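PDB 6G7P: extracellular solute-binding protein, family 1 from Trichodesmium erythraeum IMS101, which binds ferric iron and probably serves as the periplasmic solute-binding component of an iron-uptake ABC transporter. Local coordinates for residues R101-M106 against N139-S144. Numbering follows the deposited sequence.
Sequences RARVIM and NIYNQS. With FE (Fe (III) ion), chain C.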
loop_
_atom_site.group_PDB
_atom_site.type_symbol
_atom_site.label_atom_id
_atom_site.label_comp_id
_atom_site.label_asym_id
_atom_site.label_seq_id
_atom_site.Cartn_x
_atom_site.Cartn_y
_atom_site.Cartn_z
ATOM N N ARG A 101 2.294 -4.259 1.166
ATOM C CA ARG A 101 3.452 -3.355 1.232
ATOM C C ARG A 101 3.619 -2.906 2.657
ATOM O O ARG A 101 2.689 -2.918 3.443
ATOM C CB ARG A 101 3.311 -2.187 0.270
ATOM C CG ARG A 101 2.043 -1.284 0.478
ATOM C CD ARG A 101 0.775 -1.676 -0.340
ATOM N NE ARG A 101 1.030 -1.679 -1.803
ATOM C CZ ARG A 101 1.134 -0.617 -2.552
ATOM N NH1 ARG A 101 1.389 -0.744 -3.854
ATOM N NH2 ARG A 101 0.990 0.574 -2.059
ATOM N N ALA A 102 4.805 -2.500 3.022
ATOM C CA ALA A 102 5.061 -1.904 4.355
ATOM C C ALA A 102 5.533 -0.470 4.203
ATOM O O ALA A 102 6.313 -0.187 3.307
ATOM C CB ALA A 102 6.106 -2.750 5.052
ATOM N N ARG A 103 5.092 0.414 5.070
ATOM C CA ARG A 103 5.559 1.826 5.067
ATOM C C ARG A 103 6.645 1.886 6.134
ATOM O O ARG A 103 6.391 1.753 7.330
ATOM C CB ARG A 103 4.426 2.844 5.233
ATOM C CG ARG A 103 4.862 4.230 4.843
ATOM C CD ARG A 103 3.702 5.071 4.305
ATOM N NE ARG A 103 4.086 6.331 3.716
ATOM C CZ ARG A 103 4.688 6.463 2.519
ATOM N NH1 ARG A 103 4.904 5.404 1.781
ATOM N NH2 ARG A 103 4.995 7.656 2.049
ATOM N N VAL A 104 7.885 2.048 5.672
ATOM C CA VAL A 104 9.082 1.770 6.462
ATOM C C VAL A 104 9.946 2.975 6.558
ATOM O O VAL A 104 9.750 3.988 5.848
ATOM C CB VAL A 104 9.847 0.602 5.869
ATOM C CG1 VAL A 104 9.002 -0.627 5.815
ATOM C CG2 VAL A 104 10.388 0.943 4.487
ATOM N N ILE A 105 10.929 2.885 7.427
ATOM C CA ILE A 105 11.973 3.928 7.522
ATOM C C ILE A 105 13.128 3.554 6.594
ATOM O O ILE A 105 13.715 2.504 6.738
ATOM C CB ILE A 105 12.478 4.075 8.969
ATOM C CG1 ILE A 105 11.383 4.575 9.904
ATOM C CG2 ILE A 105 13.637 5.060 8.996
ATOM C CD1 ILE A 105 11.774 4.429 11.377
ATOM N N MET A 106 13.376 4.411 5.596
ATOM C CA MET A 106 14.527 4.329 4.707
ATOM C C MET A 106 15.621 5.151 5.296
ATOM O O MET A 106 15.374 6.287 5.703
ATOM C CB MET A 106 14.132 4.825 3.330
ATOM C CG MET A 106 12.928 4.089 2.659
ATOM S SD MET A 106 13.388 2.417 2.267
ATOM C CE MET A 106 11.820 1.930 1.459
ATOM N N ASN A 139 -0.753 12.508 -0.313
ATOM C CA ASN A 139 -0.510 11.106 -0.694
ATOM C C ASN A 139 -1.217 10.120 0.204
ATOM O O ASN A 139 -1.146 10.249 1.433
ATOM C CB ASN A 139 0.991 10.829 -0.676
ATOM C CG ASN A 139 1.328 9.342 -0.803
ATOM O OD1 ASN A 139 1.681 8.734 0.196
ATOM N ND2 ASN A 139 1.232 8.808 -1.963
ATOM N N ILE A 140 -1.914 9.173 -0.425
ATOM C CA ILE A 140 -2.721 8.237 0.347
ATOM C C ILE A 140 -1.858 7.375 1.288
ATOM O O ILE A 140 -2.368 7.014 2.388
ATOM C CB ILE A 140 -3.576 7.368 -0.590
ATOM C CG1 ILE A 140 -4.659 6.612 0.167
ATOM C CG2 ILE A 140 -2.747 6.398 -1.400
ATOM C CD1 ILE A 140 -5.730 7.456 0.727
ATOM N N TYR A 141 -0.627 7.043 0.928
ATOM C CA TYR A 141 0.143 6.194 1.816
ATOM C C TYR A 141 0.394 6.903 3.152
ATOM O O TYR A 141 0.322 6.298 4.227
ATOM C CB TYR A 141 1.496 5.825 1.216
ATOM C CG TYR A 141 1.494 5.340 -0.203
ATOM C CD1 TYR A 141 0.482 4.545 -0.718
ATOM C CD2 TYR A 141 2.554 5.675 -1.066
ATOM C CE1 TYR A 141 0.548 4.083 -2.031
ATOM C CE2 TYR A 141 2.605 5.212 -2.349
ATOM C CZ TYR A 141 1.597 4.407 -2.851
ATOM O OH TYR A 141 1.646 3.953 -4.157
ATOM N N ASN A 142 0.701 8.193 3.069
ATOM C CA ASN A 142 0.883 9.015 4.282
ATOM C C ASN A 142 -0.421 9.169 5.058
ATOM O O ASN A 142 -0.410 9.117 6.276
ATOM C CB ASN A 142 1.441 10.375 3.912
ATOM C CG ASN A 142 2.906 10.320 3.525
ATOM O OD1 ASN A 142 3.680 9.387 3.885
ATOM N ND2 ASN A 142 3.363 11.442 2.892
ATOM N N GLN A 143 -1.506 9.446 4.346
ATOM C CA GLN A 143 -2.793 9.560 4.984
ATOM C C GLN A 143 -3.156 8.300 5.766
ATOM O O GLN A 143 -3.565 8.395 6.929
ATOM C CB GLN A 143 -3.895 9.907 3.956
ATOM C CG GLN A 143 -3.692 11.283 3.354
ATOM C CD GLN A 143 -4.643 11.600 2.231
ATOM O OE1 GLN A 143 -5.464 10.788 1.811
ATOM N NE2 GLN A 143 -4.441 12.755 1.630
ATOM N N SER A 144 -2.860 7.134 5.186
ATOM C CA SER A 144 -3.176 5.881 5.851
ATOM C C SER A 144 -2.271 5.680 7.072
ATOM O O SER A 144 -2.754 5.177 8.101
ATOM C CB SER A 144 -3.070 4.721 4.875
ATOM O OG SER A 144 -4.198 4.809 3.981
HETATM FE FE FE C . 2.998 2.942 -5.035
HETATM O O HOH W 1 1.980 1.286 -5.768
HETATM O O HOH W 2 2.266 3.775 -6.883
HETATM O O HOH W 3 3.917 2.221 -7.104
#
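Arg-103, on strand 96-108, faces Tyr-141 in the first turn of helix 140-167 with their CA atoms 7.7 Å apart, and the short segment axes of strand and helix run nearly perpendicular, at 81°. The contact forms part of the ferric site of a periplasmic-binding-protein fold, where the strand belongs to the mixed sheet and the helix start presents an iron ligand. Tyr-141 OH binds the ferric ion at 1.9 Å; Tyr-197 and Tyr-198 supply two more phenol oxygens and three waters complete six ligands. Two strand arginines meet this tyrosine from the same side of its ring plane, one at each end of the side chain. Near the backbone, Arg-103 runs extended from CG to NE, its CG anti to the backbone N (chi1 -164°), and lays one face of its guanidinium over Tyr-141 CB, with NH1 3.5 Å from that carbon. Its side edge grips Asn-142: NE and NH2 both donate to OD1, NH2 at 2.8 Å, approaching from the same face of the amide. That oxygen lies close to the guanidinium plane, while Asn-142 ND2 is held by Ser-136 O. A salt bridge from NH1 to Asp-177 gives Arg-103 a further anchor. The helix start is capped: Asn-139, at the N-cap, accepts from Asn-142 N through OD1 at 3.1 Å. Toward the metal, Arg-101 bends at chi2 and chi3, which brings its guanidinium edge to the phenol ring, NH2 lying 3.5 Å from Tyr-141 CE1 with the two planes 59° apart. Its charge, shared in a salt bridge with Glu-270, may help stabilise a phenolate at the iron. Arg-101 NH1 acts from the second shell, donating to an iron-bound water whose oxygen is 2.9 Å away.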